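Acetyltransferase PA1377 (Pseudomonas aeruginosa, PDB 2VI7) is a probable GNAT-family N-acetyltransferase that transfers an acetyl group from acetyl-coenzyme A to a substrate amine. Local coordinates at residues Arg16-Leu21 and Glu43-Arg48; Ala23-Pro28 and Val34-Tyr39; Asp68-Ala73 and Lys100-Arg105. All blocks are in the same frame, centred on the assembly; numbering follows the deposited sequence.

Contact 1 (Arg16-Leu21 and Glu43-Arg48); sequences RHVEGL and EQRRKR
Between residues 16-21 and 43-48 the backbones come nearest at Val18 and Arg46, CA to CA 6.7 Å, and no hydrogen bond joins the two segments. The tightest touch is made one residue earlier on the second helix, where Val18 CG1 presses on Arg45 CB at 3.4 Å. That methyl stands anti to the backbone N (chi1 -161°), which carries it across the gap between the helices; it also approaches the backbone N of Arg46. A short branched residue suits this narrow gap. Arg45 runs in the opposite direction to Val18, its chain extended from CG to NE, with CB and CD beside Val18 CG1 and the guanidinium carried on toward Leu21, Tyr25 and Gln36. Leu21, one turn further along its helix, meets that end at about a right angle: CD2 lies over one face of the guanidinium, 3.9 Å from Arg45 NH1. The flat face of a guanidinium offers no N-H to a methyl and can pack against it. At the exposed margin Arg46 reaches back toward the first helix, where Glu19 OE1 is 6.3 Å from Arg46 NH2, too far for a salt bridge but probably mildly attractive. Val18 also packs on Val42, Leu49 and Tyr13, and Arg45 rests on Thr22 of helix 18-25. His17, pointing away from 43-48, packs on Val62 and Leu64 of strand 58-65 and places the start of its segment against the sheet.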
loop_
_atom_site.group_PDB
_atom_site.type_symbol
_atom_site.label_atom_id
_atom_site.label_comp_id
_atom_site.label_asym_id
_atom_site.label_seq_id
_atom_site.Cartn_x
_atom_site.Cartn_y
_atom_site.Cartn_z
ATOM N N ARG A 16 -22.391 11.468 -11.923
ATOM C CA ARG A 16 -23.411 12.352 -11.382
ATOM C C ARG A 16 -22.965 13.001 -10.078
ATOM O O ARG A 16 -23.390 14.107 -9.753
ATOM C CB ARG A 16 -24.699 11.577 -11.101
ATOM C CG ARG A 16 -24.891 10.302 -11.923
ATOM C CD ARG A 16 -25.746 9.306 -11.153
ATOM N NE ARG A 16 -26.464 9.995 -10.086
ATOM C CZ ARG A 16 -27.244 9.403 -9.189
ATOM N NH1 ARG A 16 -27.422 8.090 -9.215
ATOM N NH2 ARG A 16 -27.840 10.131 -8.257
ATOM N N HIS A 17 -22.119 12.297 -9.329
ATOM C CA HIS A 17 -21.624 12.768 -8.024
ATOM C C HIS A 17 -20.303 13.543 -7.970
ATOM O O HIS A 17 -20.024 14.198 -6.962
ATOM C CB HIS A 17 -21.492 11.578 -7.052
ATOM C CG HIS A 17 -22.753 10.789 -6.859
ATOM N ND1 HIS A 17 -22.922 9.519 -7.372
ATOM C CD2 HIS A 17 -23.891 11.074 -6.182
ATOM C CE1 HIS A 17 -24.108 9.055 -7.017
ATOM N NE2 HIS A 17 -24.718 9.979 -6.295
ATOM N N VAL A 18 -19.490 13.463 -9.021
ATOM C CA VAL A 18 -18.186 14.145 -9.049
ATOM C C VAL A 18 -18.164 15.573 -8.507
ATOM O O VAL A 18 -17.183 15.988 -7.890
ATOM C CB VAL A 18 -17.595 14.202 -10.474
ATOM C CG1 VAL A 18 -16.090 14.481 -10.404
ATOM C CG2 VAL A 18 -17.853 12.911 -11.196
ATOM N N GLU A 19 -19.232 16.329 -8.739
ATOM C CA GLU A 19 -19.266 17.703 -8.256
ATOM C C GLU A 19 -19.399 17.746 -6.734
ATOM O O GLU A 19 -18.673 18.481 -6.063
ATOM C CB GLU A 19 -20.422 18.478 -8.903
ATOM C CG GLU A 19 -20.175 19.986 -8.960
ATOM C CD GLU A 19 -21.353 20.767 -9.537
ATOM O OE1 GLU A 19 -21.853 20.376 -10.622
ATOM O OE2 GLU A 19 -21.764 21.771 -8.902
ATOM N N GLY A 20 -20.324 16.952 -6.200
ATOM C CA GLY A 20 -20.536 16.912 -4.763
ATOM C C GLY A 20 -19.378 16.293 -3.998
ATOM O O GLY A 20 -19.050 16.731 -2.890
ATOM N N LEU A 21 -18.760 15.268 -4.580
ATOM C CA LEU A 21 -17.632 14.602 -3.936
ATOM C C LEU A 21 -16.428 15.545 -3.852
ATOM O O LEU A 21 -15.708 15.574 -2.851
ATOM C CB LEU A 21 -17.238 13.337 -4.707
ATOM C CG LEU A 21 -16.049 12.633 -4.053
ATOM C CD1 LEU A 21 -16.491 12.039 -2.725
ATOM C CD2 LEU A 21 -15.509 11.559 -4.958
ATOM N N GLU A 43 -12.708 18.387 -12.871
ATOM C CA GLU A 43 -11.940 18.012 -14.053
ATOM C C GLU A 43 -11.160 16.698 -14.010
ATOM O O GLU A 43 -11.479 15.768 -14.749
ATOM N N GLN A 44 -10.138 16.617 -13.158
ATOM C CA GLN A 44 -9.320 15.405 -13.093
ATOM C C GLN A 44 -10.028 14.174 -12.530
ATOM O O GLN A 44 -9.663 13.042 -12.859
ATOM C CB GLN A 44 -8.026 15.649 -12.299
ATOM C CG GLN A 44 -6.754 15.807 -13.148
ATOM C CD GLN A 44 -6.221 17.236 -13.170
ATOM N N ARG A 45 -11.028 14.385 -11.676
ATOM C CA ARG A 45 -11.776 13.272 -11.099
ATOM C C ARG A 45 -12.524 12.498 -12.175
ATOM O O ARG A 45 -12.450 11.268 -12.236
ATOM C CB ARG A 45 -12.761 13.782 -10.043
ATOM C CG ARG A 45 -12.056 14.286 -8.803
ATOM C CD ARG A 45 -12.982 14.442 -7.601
ATOM N NE ARG A 45 -12.213 14.379 -6.357
ATOM C CZ ARG A 45 -11.738 13.256 -5.814
ATOM N NH1 ARG A 45 -11.955 12.077 -6.394
ATOM N NH2 ARG A 45 -11.024 13.318 -4.694
ATOM N N ARG A 46 -13.232 13.235 -13.022
ATOM C CA ARG A 46 -14.009 12.655 -14.110
ATOM C C ARG A 46 -13.135 11.748 -14.982
ATOM O O ARG A 46 -13.556 10.659 -15.391
ATOM C CB ARG A 46 -14.604 13.782 -14.949
ATOM C CG ARG A 46 -15.928 13.465 -15.579
ATOM C CD ARG A 46 -16.644 14.759 -15.879
ATOM N NE ARG A 46 -18.010 14.729 -15.375
ATOM C CZ ARG A 46 -18.604 15.754 -14.776
ATOM N NH1 ARG A 46 -17.935 16.894 -14.610
ATOM N NH2 ARG A 46 -19.862 15.636 -14.348
ATOM N N LYS A 47 -11.917 12.201 -15.265
ATOM C CA LYS A 47 -10.988 11.416 -16.071
ATOM C C LYS A 47 -10.626 10.134 -15.310
ATOM O O LYS A 47 -10.319 9.091 -15.915
ATOM C CB LYS A 47 -9.712 12.221 -16.359
ATOM N N ARG A 48 -10.667 10.230 -13.978
ATOM C CA ARG A 48 -10.349 9.112 -13.095
ATOM C C ARG A 48 -11.509 8.113 -13.047
ATOM O O ARG A 48 -11.314 6.910 -13.246
#

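Contact 2 (Ala23-Pro28 and Val34-Tyr39); sequences ALYNDP and VLQMPY
Tyr25, Gln36 and Asn26 carry most of this contact, in which helix 18-25 and the residues that follow it are met by the irregular chain leading to helix 42-49. Gln36 lies over one face of the Tyr25 ring. Its CG is 3.6 Å from the ring centroid and only 3° off the ring normal, a nearly vertical CH-pi contact. The side chain then bends at chi2 (-68°), laying the amide along the ring instead of letting it stand away; the two planes are 13° apart and stacked. A glutamine suits the place because its methylene can sit on the aromatic face while the flat amide follows the ring; a glycerol, probably from the crystallisation liquor, lies beside this side chain. Tyr25 itself is buried, its ring reaching inward to Ser72 and Ala94 of the sheet.

Next along, the backbones draw together, with Asn26 CA 4.6 Å from Pro38 CA and Tyr25 O 4.0 Å from Pro38 CA. Asn26 turns its amide oxygen to the chain beyond the proline: OD1 lies 3.1 Å from Tyr39 N and accepts a hydrogen bond from Gln40 N. A short amide side chain can thus receive the backbone of the passing loop. Asp27 then caps the following helix 28-31 through Ala29 N. Across the dimer, Gln36 O accepts a hydrogen bond from Arg82 of the second subunit. A connection of this kind between helices 18-25 and 42-49, the probable counterparts of the first two helices of the GNAT fold, commonly borders the acceptor-substrate site; the glycerol is consistent with a pocket here.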
loop_
_atom_site.group_PDB
_atom_site.type_symbol
_atom_site.label_atom_id
_atom_site.label_comp_id
_atom_site.label_asym_id
_atom_site.label_seq_id
_atom_site.Cartn_x
_atom_site.Cartn_y
_atom_site.Cartn_z
ATOM N N ALA A 23 -16.525 18.778 -3.718
ATOM C CA ALA A 23 -16.824 19.767 -2.695
ATOM C C ALA A 23 -16.538 19.185 -1.316
ATOM O O ALA A 23 -16.048 19.885 -0.426
ATOM C CB ALA A 23 -18.281 20.188 -2.783
ATOM N N LEU A 24 -16.853 17.905 -1.141
ATOM C CA LEU A 24 -16.629 17.226 0.135
ATOM C C LEU A 24 -15.172 17.358 0.577
ATOM O O LEU A 24 -14.879 17.774 1.694
ATOM C CB LEU A 24 -16.987 15.739 0.021
ATOM C CG LEU A 24 -16.681 14.887 1.260
ATOM C CD1 LEU A 24 -17.607 15.304 2.401
ATOM C CD2 LEU A 24 -16.842 13.401 0.925
ATOM N N TYR A 25 -14.262 17.008 -0.322
ATOM C CA TYR A 25 -12.839 17.063 -0.039
ATOM C C TYR A 25 -12.272 18.477 -0.000
ATOM O O TYR A 25 -11.160 18.688 0.487
ATOM C CB TYR A 25 -12.096 16.207 -1.063
ATOM C CG TYR A 25 -12.389 14.729 -0.905
ATOM C CD1 TYR A 25 -12.439 13.881 -2.012
ATOM C CD2 TYR A 25 -12.610 14.176 0.360
ATOM C CE1 TYR A 25 -12.706 12.513 -1.863
ATOM C CE2 TYR A 25 -12.876 12.820 0.522
ATOM C CZ TYR A 25 -12.921 11.992 -0.592
ATOM O OH TYR A 25 -13.163 10.645 -0.435
ATOM N N ASN A 26 -13.034 19.447 -0.506
ATOM C CA ASN A 26 -12.582 20.831 -0.495
ATOM C C ASN A 26 -12.754 21.434 0.894
ATOM O O ASN A 26 -12.340 22.562 1.136
ATOM C CB ASN A 26 -13.322 21.666 -1.552
ATOM C CG ASN A 26 -12.688 21.554 -2.941
ATOM O OD1 ASN A 26 -11.783 20.740 -3.169
ATOM N ND2 ASN A 26 -13.168 22.369 -3.877
ATOM N N ASP A 27 -13.372 20.686 1.803
ATOM C CA ASP A 27 -13.523 21.150 3.179
ATOM C C ASP A 27 -12.257 20.639 3.868
ATOM O O ASP A 27 -12.076 19.432 4.027
ATOM C CB ASP A 27 -14.763 20.540 3.845
ATOM C CG ASP A 27 -14.950 21.009 5.294
ATOM O OD1 ASP A 27 -13.991 21.563 5.881
ATOM O OD2 ASP A 27 -16.054 20.812 5.852
ATOM N N PRO A 28 -11.361 21.550 4.279
ATOM C CA PRO A 28 -10.110 21.160 4.941
ATOM C C PRO A 28 -10.280 20.289 6.187
ATOM O O PRO A 28 -9.392 19.502 6.521
ATOM C CB PRO A 28 -9.437 22.506 5.228
ATOM C CG PRO A 28 -10.593 23.416 5.434
ATOM C CD PRO A 28 -11.528 23.011 4.306
ATOM N N VAL A 34 -7.846 12.522 6.154
ATOM C CA VAL A 34 -7.580 11.463 5.181
ATOM C C VAL A 34 -6.278 11.878 4.478
ATOM O O VAL A 34 -5.438 12.545 5.093
ATOM C CB VAL A 34 -8.762 11.273 4.158
ATOM C CG1 VAL A 34 -9.946 10.622 4.858
ATOM C CG2 VAL A 34 -9.202 12.598 3.573
ATOM N N LEU A 35 -6.087 11.495 3.219
ATOM C CA LEU A 35 -4.861 11.863 2.506
ATOM C C LEU A 35 -5.123 12.702 1.261
ATOM O O LEU A 35 -4.220 12.934 0.457
ATOM C CB LEU A 35 -4.065 10.610 2.126
ATOM C CG LEU A 35 -3.339 9.850 3.239
ATOM C CD1 LEU A 35 -2.819 8.507 2.736
ATOM C CD2 LEU A 35 -2.213 10.713 3.744
ATOM N N GLN A 36 -6.366 13.157 1.120
ATOM C CA GLN A 36 -6.787 13.981 -0.009
ATOM C C GLN A 36 -6.212 15.393 0.053
ATOM O O GLN A 36 -5.818 15.880 1.115
ATOM C CB GLN A 36 -8.315 14.101 -0.047
ATOM C CG GLN A 36 -9.078 12.813 -0.248
ATOM C CD GLN A 36 -8.874 12.233 -1.621
ATOM O OE1 GLN A 36 -8.798 12.964 -2.617
ATOM N NE2 GLN A 36 -8.803 10.910 -1.694
ATOM N N MET A 37 -6.191 16.047 -1.104
ATOM C CA MET A 37 -5.706 17.415 -1.229
ATOM C C MET A 37 -6.901 18.329 -1.500
ATOM O O MET A 37 -7.856 17.925 -2.171
ATOM C CB MET A 37 -4.703 17.524 -2.389
ATOM C CG MET A 37 -3.324 16.932 -2.111
ATOM S SD MET A 37 -2.408 17.860 -0.851
ATOM C CE MET A 37 -1.569 19.056 -1.867
ATOM N N PRO A 38 -6.882 19.561 -0.958
ATOM C CA PRO A 38 -8.018 20.447 -1.220
ATOM C C PRO A 38 -7.943 21.036 -2.629
ATOM O O PRO A 38 -7.016 20.741 -3.391
ATOM C CB PRO A 38 -7.894 21.505 -0.119
ATOM C CG PRO A 38 -6.424 21.590 0.097
ATOM C CD PRO A 38 -5.985 20.142 0.061
ATOM N N TYR A 39 -8.926 21.860 -2.970
ATOM C CA TYR A 39 -8.974 22.493 -4.282
ATOM C C TYR A 39 -8.838 21.532 -5.450
ATOM O O TYR A 39 -8.154 21.830 -6.435
ATOM C CB TYR A 39 -7.906 23.587 -4.405
ATOM C CG TYR A 39 -8.238 24.808 -3.594
ATOM C CD1 TYR A 39 -9.406 25.526 -3.835
ATOM C CD2 TYR A 39 -7.425 25.207 -2.538
ATOM C CE1 TYR A 39 -9.759 26.603 -3.038
ATOM C CE2 TYR A 39 -7.770 26.284 -1.732
ATOM C CZ TYR A 39 -8.940 26.974 -1.986
ATOM O OH TYR A 39 -9.309 28.014 -1.165
#

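Contact 3 (Asp68-Ala73 and Lys100-Arg105); sequences DVIGSA and KGVGSR. With SO4 (sulfate ion), chain F.
Ile70 and Val102 meet without any ring, side-chain amide or guanidinium between them, and the flat group involved is the peptide joining Ile70 to Gly71. Val102 CG1 lies to one side of that peptide's plane, displaced toward the carbonyl oxygen, 4.0 Å from Ile70 O and 4.1 Å from Gly71 CA. The other methyl, Val102 CG2, touches Ile70 CD1 at 3.8 Å, the two side chains meeting at a slant. Ile70 sends CG1 between its backbone N and carbonyl carbon (chi1 60°), from where the extended arm delivers CD1 to the helix. Gly71 has no side chain, and this leaves the room that Val102 CG1 occupies; a branched valine fills it well.

While Val102 faces the sheet, the backbone beside it grips a sulfate at the start of helix 102-117. Gly101 N donates to sulfate O3 and Gly103 N to sulfate O1, each at 2.8 Å, both bent. Ser104 N makes a straighter bond (159°) to sulfate O4; in one of two modelled conformers Ser104 OG also comes within 3.0 Å of O4, a less certain bond. Both glycines suit their posts: at the positive phi (80°) of Gly101, the N-cap residue, a side chain would be jammed against the preceding carbonyl oxygen, and at Gly103 one would run into sulfate O1. The helix N-terminus probably favours the negative charge too. The Gly-x-Gly pattern matches the loop that binds the coenzyme A pyrophosphate in GNAT enzymes, a site the sulfate probably mimics.

Ile70 and Gly71 form a classic beta bulge opposite Ala63 of strand 58-65. Val102 packs further on Ala63, Val95 and Ile8, so helix 102-117 lies on one face of the sheet, while Ser72 turns away toward Leu21, Leu24 and Tyr25 of helix 18-25.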
loop_
_atom_site.group_PDB
_atom_site.type_symbol
_atom_site.label_atom_id
_atom_site.label_comp_id
_atom_site.label_asym_id
_atom_site.label_seq_id
_atom_site.Cartn_x
_atom_site.Cartn_y
_atom_site.Cartn_z
ATOM N N ASP A 68 -27.006 16.181 -1.563
ATOM C CA ASP A 68 -25.673 16.725 -1.298
ATOM C C ASP A 68 -24.742 15.631 -0.768
ATOM O O ASP A 68 -25.110 14.889 0.149
ATOM C CB ASP A 68 -25.726 17.859 -0.260
ATOM C CG ASP A 68 -26.479 19.097 -0.757
ATOM O OD1 ASP A 68 -26.149 19.609 -1.852
ATOM O OD2 ASP A 68 -27.397 19.559 -0.035
ATOM N N VAL A 69 -23.541 15.533 -1.338
ATOM C CA VAL A 69 -22.573 14.536 -0.889
ATOM C C VAL A 69 -22.017 14.961 0.466
ATOM O O VAL A 69 -21.234 15.908 0.545
ATOM C CB VAL A 69 -21.401 14.392 -1.882
ATOM C CG1 VAL A 69 -20.302 13.535 -1.273
ATOM C CG2 VAL A 69 -21.891 13.765 -3.182
ATOM N N ILE A 70 -22.419 14.261 1.524
ATOM C CA ILE A 70 -21.969 14.584 2.871
ATOM C C ILE A 70 -20.961 13.577 3.408
ATOM O O ILE A 70 -20.516 13.680 4.559
ATOM C CB ILE A 70 -23.153 14.638 3.855
ATOM C CG1 ILE A 70 -23.864 13.283 3.881
ATOM C CG2 ILE A 70 -24.115 15.741 3.448
ATOM C CD1 ILE A 70 -24.995 13.189 4.884
ATOM N N GLY A 71 -20.603 12.602 2.581
ATOM C CA GLY A 71 -19.655 11.600 3.021
ATOM C C GLY A 71 -19.262 10.612 1.948
ATOM O O GLY A 71 -19.944 10.460 0.941
ATOM N N SER A 72 -18.154 9.922 2.170
ATOM C CA SER A 72 -17.685 8.958 1.197
ATOM C C SER A 72 -16.713 7.964 1.814
ATOM O O SER A 72 -16.104 8.240 2.848
ATOM C CB SER A 72 -17.014 9.693 0.047
ATOM O OG SER A 72 -16.599 8.780 -0.939
ATOM N N ALA A 73 -16.585 6.804 1.177
ATOM C CA ALA A 73 -15.684 5.743 1.633
ATOM C C ALA A 73 -15.541 4.726 0.505
ATOM O O ALA A 73 -16.447 4.563 -0.302
ATOM C CB ALA A 73 -16.241 5.072 2.888
ATOM N N LYS A 100 -22.972 12.657 13.413
ATOM C CA LYS A 100 -24.299 12.485 12.830
ATOM C C LYS A 100 -24.583 11.084 12.237
ATOM O O LYS A 100 -25.604 10.881 11.576
ATOM C CB LYS A 100 -24.532 13.555 11.754
ATOM N N GLY A 101 -23.677 10.131 12.447
ATOM C CA GLY A 101 -23.893 8.782 11.939
ATOM C C GLY A 101 -23.608 8.491 10.475
ATOM O O GLY A 101 -24.019 7.454 9.946
ATOM N N VAL A 102 -22.902 9.391 9.807
ATOM C CA VAL A 102 -22.581 9.182 8.407
ATOM C C VAL A 102 -21.471 8.145 8.268
ATOM O O VAL A 102 -21.510 7.306 7.373
ATOM C CB VAL A 102 -22.152 10.502 7.745
ATOM C CG1 VAL A 102 -21.725 10.261 6.307
ATOM C CG2 VAL A 102 -23.307 11.488 7.802
ATOM N N GLY A 103 -20.493 8.197 9.168
ATOM C CA GLY A 103 -19.389 7.254 9.128
ATOM C C GLY A 103 -19.810 5.807 9.312
ATOM O O GLY A 103 -19.434 4.946 8.517
ATOM N N SER A 104 -20.587 5.538 10.357
ATOM C CA SER A 104 -21.047 4.181 10.635
ATOM C C SER A 104 -21.897 3.640 9.493
ATOM O O SER A 104 -21.829 2.456 9.170
ATOM C CB SER A 104 -21.858 4.149 11.930
ATOM O OG SER A 104 -23.059 4.885 11.788
ATOM N N ARG A 105 -22.701 4.512 8.894
ATOM C CA ARG A 105 -23.566 4.139 7.783
ATOM C C ARG A 105 -22.719 3.619 6.625
ATOM O O ARG A 105 -22.931 2.514 6.115
ATOM C CB ARG A 105 -24.356 5.367 7.339
ATOM C CG ARG A 105 -25.517 5.095 6.405
ATOM C CD ARG A 105 -26.782 4.726 7.164
ATOM N NE ARG A 105 -27.953 4.715 6.284
ATOM C CZ ARG A 105 -28.170 3.815 5.327
ATOM N NH1 ARG A 105 -29.264 3.894 4.575
ATOM N NH2 ARG A 105 -27.302 2.829 5.122
HETATM S S SO4 F . -20.644 8.421 13.098
HETATM O O1 SO4 F . -20.145 9.057 11.851
HETATM O O2 SO4 F . -19.496 7.970 13.922
HETATM O O3 SO4 F . -21.416 9.407 13.892
HETATM O O4 SO4 F . -21.518 7.273 12.749
#

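In the fold
The three contacts share one GNAT domain. Contact 2 lies within the chain span bounded by contact 1, and contact 3 follows both. Contacts 1 and 2 both use helix 18-25, with centres about 13 Å apart, and meet where Arg45 lies against Tyr25 and Gln36. Strand 68-77 brings in contact 3, whose centre is about 18 Å from that of contact 1 and 15 Å from that of contact 2; Leu21 and Leu24 both touch Ser72. The strand thus stands between helix 18-25 and helix 102-117, linking the putative acceptor side of the protein with the probable coenzyme-binding helix start.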